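Local coordinates for GH127 beta-L-arabinofuranoside (PDB 4QK0), which probably hydrolyses beta-L-arabinofuranosidic linkages, as a glycoside hydrolase of family GH127, at residues Pro488-Asn499 / Asp524-Glu535. Numbering follows the deposited sequence.
Sequences PGWCRGAEVTIN and DEVKLYFPMPVE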
ATOM      1  N   PRO A 488     -24.288 -23.725  13.348  1.00 24.99           N
ATOM      2  CA  PRO A 488     -23.256 -22.821  12.773  1.00 27.42           C
ATOM      3  C   PRO A 488     -23.311 -22.755  11.275  1.00 23.68           C
ATOM      4  O   PRO A 488     -23.506 -23.776  10.606  1.00 24.07           O
ATOM      5  CB  PRO A 488     -21.946 -23.464  13.197  1.00 29.97           C
ATOM      6  CG  PRO A 488     -22.318 -24.225  14.455  1.00 29.51           C
ATOM      7  CD  PRO A 488     -23.664 -24.792  14.136  1.00 27.29           C
ATOM      8  N   GLY A 489     -23.311 -21.528  10.786  1.00 28.01           N
ATOM      9  CA  GLY A 489     -23.381 -21.268   9.346  1.00 30.56           C
ATOM     10  C   GLY A 489     -22.274 -21.961   8.570  1.00 30.54           C
ATOM     11  O   GLY A 489     -22.462 -22.233   7.415  1.00 31.77           O
ATOM     12  N   TRP A 490     -21.133 -22.258   9.197  1.00 29.63           N
ATOM     13  CA  TRP A 490     -20.048 -22.985   8.488  1.00 30.96           C
ATOM     14  C   TRP A 490     -20.368 -24.467   8.300  1.00 33.79           C
ATOM     15  O   TRP A 490     -19.731 -25.157   7.496  1.00 33.29           O
ATOM     16  CB  TRP A 490     -18.685 -22.814   9.186  1.00 27.82           C
ATOM     17  CG  TRP A 490     -18.656 -23.231  10.630  1.00 28.45           C
ATOM     18  CD1 TRP A 490     -18.663 -22.423  11.693  1.00 29.18           C
ATOM     19  CD2 TRP A 490     -18.599 -24.581  11.148  1.00 27.02           C
ATOM     20  NE1 TRP A 490     -18.612 -23.162  12.859  1.00 29.09           N
ATOM     21  CE2 TRP A 490     -18.594 -24.490  12.538  1.00 26.57           C
ATOM     22  CE3 TRP A 490     -18.599 -25.851  10.554  1.00 26.99           C
ATOM     23  CZ2 TRP A 490     -18.574 -25.611  13.364  1.00 27.15           C
ATOM     24  CZ3 TRP A 490     -18.579 -26.958  11.353  1.00 26.15           C
ATOM     25  CH2 TRP A 490     -18.570 -26.835  12.761  1.00 27.32           C
ATOM     26  N   CYS A 491     -21.371 -24.961   9.012  1.00 33.58           N
ATOM     27  CA  CYS A 491     -21.631 -26.380   9.081  1.00 34.89           C
ATOM     28  C   CYS A 491     -22.616 -26.826   8.011  1.00 34.88           C
ATOM     29  O   CYS A 491     -23.553 -26.136   7.765  1.00 36.93           O
ATOM     30  CB  CYS A 491     -22.233 -26.665  10.451  1.00 38.23           C
ATOM     31  SG  CYS A 491     -22.570 -28.379  10.696  1.00 46.12           S
ATOM     32  N   ARG A 492     -22.432 -27.997   7.418  1.00 36.51           N
ATOM     33  CA  ARG A 492     -23.469 -28.633   6.574  1.00 42.08           C
ATOM     34  C   ARG A 492     -23.880 -29.840   7.401  1.00 40.32           C
ATOM     35  O   ARG A 492     -23.015 -30.518   7.985  1.00 48.42           O
ATOM     36  CB  ARG A 492     -22.948 -29.250   5.254  1.00 40.75           C
ATOM     37  CG  ARG A 492     -21.899 -28.543   4.416  1.00 53.32           C
ATOM     38  CD  ARG A 492     -20.809 -29.535   3.936  1.00 55.07           C
ATOM     39  NE  ARG A 492     -19.734 -28.888   3.177  1.00 62.42           N
ATOM     40  CZ  ARG A 492     -19.706 -28.696   1.846  1.00 65.47           C
ATOM     41  NH1 ARG A 492     -20.696 -29.147   1.061  1.00 59.71           N
ATOM     42  NH2 ARG A 492     -18.662 -28.063   1.284  1.00 56.76           N
ATOM     43  N   GLY A 493     -25.145 -30.186   7.389  1.00 32.95           N
ATOM     44  CA  GLY A 493     -25.584 -31.478   7.918  1.00 33.32           C
ATOM     45  C   GLY A 493     -25.511 -31.697   9.401  1.00 30.99           C
ATOM     46  O   GLY A 493     -25.094 -32.784   9.891  1.00 35.03           O
ATOM     47  N   ALA A 494     -25.925 -30.706  10.157  1.00 31.62           N
ATOM     48  CA  ALA A 494     -25.928 -30.905  11.608  1.00 32.80           C
ATOM     49  C   ALA A 494     -26.916 -32.010  11.984  1.00 33.94           C
ATOM     50  O   ALA A 494     -27.978 -32.122  11.376  1.00 35.24           O
ATOM     51  CB  ALA A 494     -26.297 -29.627  12.277  1.00 35.21           C
ATOM     52  N   GLU A 495     -26.570 -32.825  12.971  1.00 36.70           N
ATOM     53  CA  GLU A 495     -27.486 -33.859  13.467  1.00 41.81           C
ATOM     54  C   GLU A 495     -27.731 -33.695  14.987  1.00 42.89           C
ATOM     55  O   GLU A 495     -26.825 -33.275  15.727  1.00 41.28           O
ATOM     56  CB  GLU A 495     -26.913 -35.249  13.205  1.00 44.84           C
ATOM     57  CG  GLU A 495     -26.663 -35.625  11.741  1.00 46.44           C
ATOM     58  CD  GLU A 495     -25.855 -36.941  11.548  1.00 53.99           C
ATOM     59  OE1 GLU A 495     -25.889 -37.849  12.410  1.00 65.73           O
ATOM     60  OE2 GLU A 495     -25.122 -37.081  10.548  1.00 57.17           O
ATOM     61  N   VAL A 496     -28.959 -33.972  15.424  1.00 39.70           N
ATOM     62  CA  VAL A 496     -29.349 -33.862  16.847  1.00 38.56           C
ATOM     63  C   VAL A 496     -30.102 -35.059  17.359  1.00 36.54           C
ATOM     64  O   VAL A 496     -31.002 -35.570  16.676  1.00 33.70           O
ATOM     65  CB  VAL A 496     -30.251 -32.653  17.124  1.00 42.80           C
ATOM     66  CG1 VAL A 496     -30.610 -32.578  18.597  1.00 41.87           C
ATOM     67  CG2 VAL A 496     -29.526 -31.374  16.755  1.00 46.14           C
ATOM     68  N   THR A 497     -29.729 -35.523  18.556  1.00 36.28           N
ATOM     69  CA  THR A 497     -30.482 -36.575  19.229  1.00 36.76           C
ATOM     70  C   THR A 497     -30.816 -36.128  20.632  1.00 35.41           C
ATOM     71  O   THR A 497     -30.061 -35.387  21.266  1.00 30.23           O
ATOM     72  CB  THR A 497     -29.747 -37.925  19.345  1.00 39.39           C
ATOM     73  OG1 THR A 497     -28.642 -37.781  20.225  1.00 41.23           O
ATOM     74  CG2 THR A 497     -29.283 -38.433  18.002  1.00 42.52           C
ATOM     75  N   ILE A 498     -31.936 -36.625  21.122  1.00 37.31           N
ATOM     76  CA  ILE A 498     -32.402 -36.366  22.491  1.00 38.23           C
ATOM     77  C   ILE A 498     -32.651 -37.708  23.141  1.00 36.02           C
ATOM     78  O   ILE A 498     -33.417 -38.522  22.616  1.00 34.08           O
ATOM     79  CB  ILE A 498     -33.700 -35.504  22.503  1.00 42.83           C
ATOM     80  CG1 ILE A 498     -33.371 -34.109  21.984  1.00 41.83           C
ATOM     81  CG2 ILE A 498     -34.275 -35.391  23.924  1.00 40.02           C
ATOM     82  CD1 ILE A 498     -34.582 -33.248  21.708  1.00 46.78           C
ATOM     83  N   ASN A 499     -31.947 -37.941  24.237  1.00 37.71           N
ATOM     84  CA  ASN A 499     -31.924 -39.235  24.898  1.00 40.22           C
ATOM     85  C   ASN A 499     -31.755 -40.364  23.905  1.00 45.15           C
ATOM     86  O   ASN A 499     -32.493 -41.339  23.948  1.00 39.55           O
ATOM     87  CB  ASN A 499     -33.199 -39.419  25.751  1.00 42.60           C
ATOM     88  CG  ASN A 499     -33.286 -38.401  26.853  1.00 41.03           C
ATOM     89  OD1 ASN A 499     -32.255 -37.937  27.331  1.00 40.67           O
ATOM     90  ND2 ASN A 499     -34.478 -37.993  27.208  1.00 41.72           N
ATOM     91  N   ASP A 524     -31.899 -35.308  31.135  1.00 41.79           N
ATOM     92  CA  ASP A 524     -32.114 -35.314  29.703  1.00 39.88           C
ATOM     93  C   ASP A 524     -30.798 -34.949  29.004  1.00 37.98           C
ATOM     94  O   ASP A 524     -30.052 -34.061  29.441  1.00 39.31           O
ATOM     95  CB  ASP A 524     -33.241 -34.364  29.295  1.00 36.73           C
ATOM     96  CG  ASP A 524     -34.622 -35.010  29.388  1.00 39.53           C
ATOM     97  OD1 ASP A 524     -34.723 -36.246  29.551  1.00 43.73           O
ATOM     98  OD2 ASP A 524     -35.635 -34.286  29.265  1.00 40.05           O
ATOM     99  N   GLU A 525     -30.527 -35.649  27.921  1.00 36.20           N
ATOM    100  CA  GLU A 525     -29.292 -35.471  27.164  1.00 41.04           C
ATOM    101  C   GLU A 525     -29.550 -35.163  25.683  1.00 38.97           C
ATOM    102  O   GLU A 525     -30.276 -35.879  24.991  1.00 40.67           O
ATOM    103  CB  GLU A 525     -28.442 -36.704  27.278  1.00 48.62           C
ATOM    104  CG  GLU A 525     -27.023 -36.424  26.854  1.00 64.43           C
ATOM    105  CD  GLU A 525     -26.148 -37.663  26.944  1.00 70.94           C
ATOM    106  OE1 GLU A 525     -25.788 -38.029  28.069  1.00 74.03           O
ATOM    107  OE2 GLU A 525     -25.815 -38.256  25.892  1.00 76.72           O
ATOM    108  N   VAL A 526     -29.004 -34.042  25.237  1.00 37.26           N
ATOM    109  CA  VAL A 526     -29.053 -33.635  23.840  1.00 35.53           C
ATOM    110  C   VAL A 526     -27.649 -33.803  23.287  1.00 35.78           C
ATOM    111  O   VAL A 526     -26.704 -33.268  23.856  1.00 33.35           O
ATOM    112  CB  VAL A 526     -29.461 -32.168  23.693  1.00 36.56           C
ATOM    113  CG1 VAL A 526     -29.535 -31.764  22.219  1.00 40.31           C
ATOM    114  CG2 VAL A 526     -30.795 -31.901  24.365  1.00 33.60           C
ATOM    115  N   LYS A 527     -27.535 -34.582  22.207  1.00 36.62           N
ATOM    116  CA  LYS A 527     -26.284 -34.719  21.461  1.00 39.59           C
ATOM    117  C   LYS A 527     -26.357 -34.006  20.127  1.00 39.11           C
ATOM    118  O   LYS A 527     -27.288 -34.232  19.318  1.00 36.81           O
ATOM    119  CB  LYS A 527     -25.756 -36.154  21.256  1.00 45.01           C
ATOM    120  CG  LYS A 527     -24.828 -36.519  22.396  1.00 50.18           C
ATOM    121  CD  LYS A 527     -24.467 -37.988  22.443  1.00 55.51           C
ATOM    122  CE  LYS A 527     -23.403 -38.317  21.411  1.00 61.26           C
ATOM    123  NZ  LYS A 527     -22.041 -38.007  21.909  1.00 64.54           N
ATOM    124  N   LEU A 528     -25.377 -33.124  19.927  1.00 40.93           N
ATOM    125  CA  LEU A 528     -25.235 -32.384  18.676  1.00 40.81           C
ATOM    126  C   LEU A 528     -24.017 -32.873  17.960  1.00 38.31           C
ATOM    127  O   LEU A 528     -22.981 -33.069  18.576  1.00 33.11           O
ATOM    128  CB  LEU A 528     -25.055 -30.920  18.942  1.00 41.68           C
ATOM    129  CG  LEU A 528     -26.084 -30.201  19.804  1.00 45.07           C
ATOM    130  CD1 LEU A 528     -25.694 -28.753  20.012  1.00 48.55           C
ATOM    131  CD2 LEU A 528     -27.400 -30.242  19.096  1.00 47.74           C
ATOM    132  N   TYR A 529     -24.149 -33.072  16.651  1.00 38.81           N
ATOM    133  CA  TYR A 529     -23.025 -33.475  15.816  1.00 37.82           C
ATOM    134  C   TYR A 529     -22.939 -32.532  14.614  1.00 36.22           C
ATOM    135  O   TYR A 529     -23.875 -32.449  13.803  1.00 26.65           O
ATOM    136  CB  TYR A 529     -23.158 -34.917  15.347  1.00 44.68           C
ATOM    137  CG  TYR A 529     -22.134 -35.264  14.275  1.00 58.89           C
ATOM    138  CD1 TYR A 529     -20.765 -35.117  14.529  1.00 62.19           C
ATOM    139  CD2 TYR A 529     -22.534 -35.717  13.001  1.00 62.56           C
ATOM    140  CE1 TYR A 529     -19.833 -35.422  13.550  1.00 68.00           C
ATOM    141  CE2 TYR A 529     -21.605 -36.021  12.021  1.00 68.47           C
ATOM    142  CZ  TYR A 529     -20.258 -35.868  12.304  1.00 71.59           C
ATOM    143  OH  TYR A 529     -19.326 -36.142  11.337  1.00 81.92           O
ATOM    144  N   PHE A 530     -21.845 -31.763  14.581  1.00 34.01           N
ATOM    145  CA  PHE A 530     -21.560 -30.830  13.512  1.00 34.72           C
ATOM    146  C   PHE A 530     -20.355 -31.391  12.756  1.00 32.88           C
ATOM    147  O   PHE A 530     -19.231 -31.276  13.234  1.00 34.33           O
ATOM    148  CB  PHE A 530     -21.208 -29.453  14.071  1.00 33.20           C
ATOM    149  CG  PHE A 530     -22.293 -28.837  14.927  1.00 34.67           C
ATOM    150  CD1 PHE A 530     -23.587 -28.629  14.418  1.00 34.03           C
ATOM    151  CD2 PHE A 530     -22.019 -28.394  16.202  1.00 33.61           C
ATOM    152  CE1 PHE A 530     -24.582 -28.045  15.187  1.00 29.61           C
ATOM    153  CE2 PHE A 530     -23.017 -27.814  16.981  1.00 34.82           C
ATOM    154  CZ  PHE A 530     -24.307 -27.637  16.466  1.00 33.24           C
ATOM    155  N   PRO A 531     -20.574 -31.981  11.587  1.00 32.92           N
ATOM    156  CA  PRO A 531     -19.401 -32.379  10.783  1.00 33.30           C
ATOM    157  C   PRO A 531     -18.396 -31.234  10.496  1.00 33.53           C
ATOM    158  O   PRO A 531     -18.813 -30.116  10.168  1.00 33.36           O
ATOM    159  CB  PRO A 531     -20.012 -32.888   9.481  1.00 32.96           C
ATOM    160  CG  PRO A 531     -21.484 -33.013   9.706  1.00 33.10           C
ATOM    161  CD  PRO A 531     -21.839 -32.100  10.842  1.00 32.45           C
HETATM  162  N   MSE A 532     -17.101 -31.509  10.691  1.00 34.23           N
HETATM  163  CA  MSE A 532     -15.999 -30.539  10.464  1.00 33.76           C
HETATM  164  C   MSE A 532     -15.046 -31.034   9.360  1.00 30.96           C
HETATM  165  O   MSE A 532     -13.891 -31.342   9.632  1.00 30.17           O
HETATM  166  CB  MSE A 532     -15.173 -30.324  11.759  1.00 30.09           C
HETATM  167  CG  MSE A 532     -15.908 -29.508  12.770  1.00 29.66           C
HETATM  168 SE   MSE A 532     -14.660 -28.964  14.133  1.00 31.46          SE
HETATM  169  CE  MSE A 532     -15.876 -27.893  15.200  1.00 33.04           C
ATOM    170  N   PRO A 533     -15.518 -31.112   8.111  1.00 27.67           N
ATOM    171  CA  PRO A 533     -14.592 -31.355   7.026  1.00 27.48           C
ATOM    172  C   PRO A 533     -13.675 -30.174   6.765  1.00 27.59           C
ATOM    173  O   PRO A 533     -13.973 -29.039   7.193  1.00 32.48           O
ATOM    174  CB  PRO A 533     -15.516 -31.488   5.808  1.00 26.78           C
ATOM    175  CG  PRO A 533     -16.690 -30.637   6.127  1.00 26.58           C
ATOM    176  CD  PRO A 533     -16.878 -30.823   7.625  1.00 28.11           C
ATOM    177  N   VAL A 534     -12.552 -30.403   6.087  1.00 27.97           N
ATOM    178  CA  VAL A 534     -11.687 -29.270   5.679  1.00 27.93           C
ATOM    179  C   VAL A 534     -12.385 -28.587   4.526  1.00 24.91           C
ATOM    180  O   VAL A 534     -12.669 -29.224   3.577  1.00 24.51           O
ATOM    181  CB  VAL A 534     -10.288 -29.711   5.217  1.00 32.06           C
ATOM    182  CG1 VAL A 534      -9.480 -28.516   4.663  1.00 31.08           C
ATOM    183  CG2 VAL A 534      -9.527 -30.312   6.384  1.00 32.83           C
ATOM    184  N   GLU A 535     -12.634 -27.303   4.622  1.00 24.78           N
ATOM    185  CA  GLU A 535     -13.260 -26.604   3.563  1.00 27.52           C
ATOM    186  C   GLU A 535     -12.283 -25.631   2.857  1.00 27.34           C
ATOM    187  O   GLU A 535     -11.456 -24.998   3.486  1.00 24.91           O
ATOM    188  CB  GLU A 535     -14.400 -25.747   4.108  1.00 32.01           C
ATOM    189  CG  GLU A 535     -15.514 -26.489   4.825  1.00 36.58           C
ATOM    190  CD  GLU A 535     -16.564 -27.128   3.901  1.00 39.69           C
ATOM    191  OE1 GLU A 535     -16.312 -27.316   2.670  1.00 36.39           O
ATOM    192  OE2 GLU A 535     -17.640 -27.504   4.451  1.00 36.81           O
TER
HETATM  193  O   HOH W   1     -18.232 -27.415   7.110  1.00 33.78           O
HETATM  194  O   HOH W   2     -19.981 -29.210   8.089  1.00 27.88           O
HETATM  195  O   HOH W   3     -29.094 -37.848  22.866  1.00 36.19           O
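Glu495 and Tyr529, like Thr497 and Lys527, form hydrogen-bonded pairs between strands 495-498 and 524-529, which run antiparallel with axes 4.7 Å apart; Tyr529 N reaches Glu495 O at 2.8 Å. Asn499, at positive phi where the first strand ends, closes the ladder with its amide: OD1 accepts from Glu525 N, while ND2 meets Asp524 OD1 at 2.9 Å from above the carboxylate plane; Asp524 OD2 makes a salt bridge to Arg518. Between the ladder's rungs, beta-branched Val496 sets CG2 against Leu528 CD2, tightly at 3.4 Å, on the face they share with Val526 and Ile498. Both strands lie in the family's middle domain, in a seven-stranded antiparallel sheet in which strand 468-475 flanks 524-529 on its other edge. Past the strands, Phe530, its CG anti to the carbonyl carbon (chi1 -59°), takes Pro488 CD over one ring face, 3.8 Å from the centroid, and Ala494 CB at its edge; small, apolar Ala494 suits that spot. Glu535 then receives Arg492 side-on, NE to OE2 and NH2 to OE1, both at 2.8 Å, with guanidinium and carboxylate 18° from coplanar. A glutamine at Glu535 would probably leave the arginine's charge without its mate and upset this two-point grip. Pro615 of the second subunit packs against both residues.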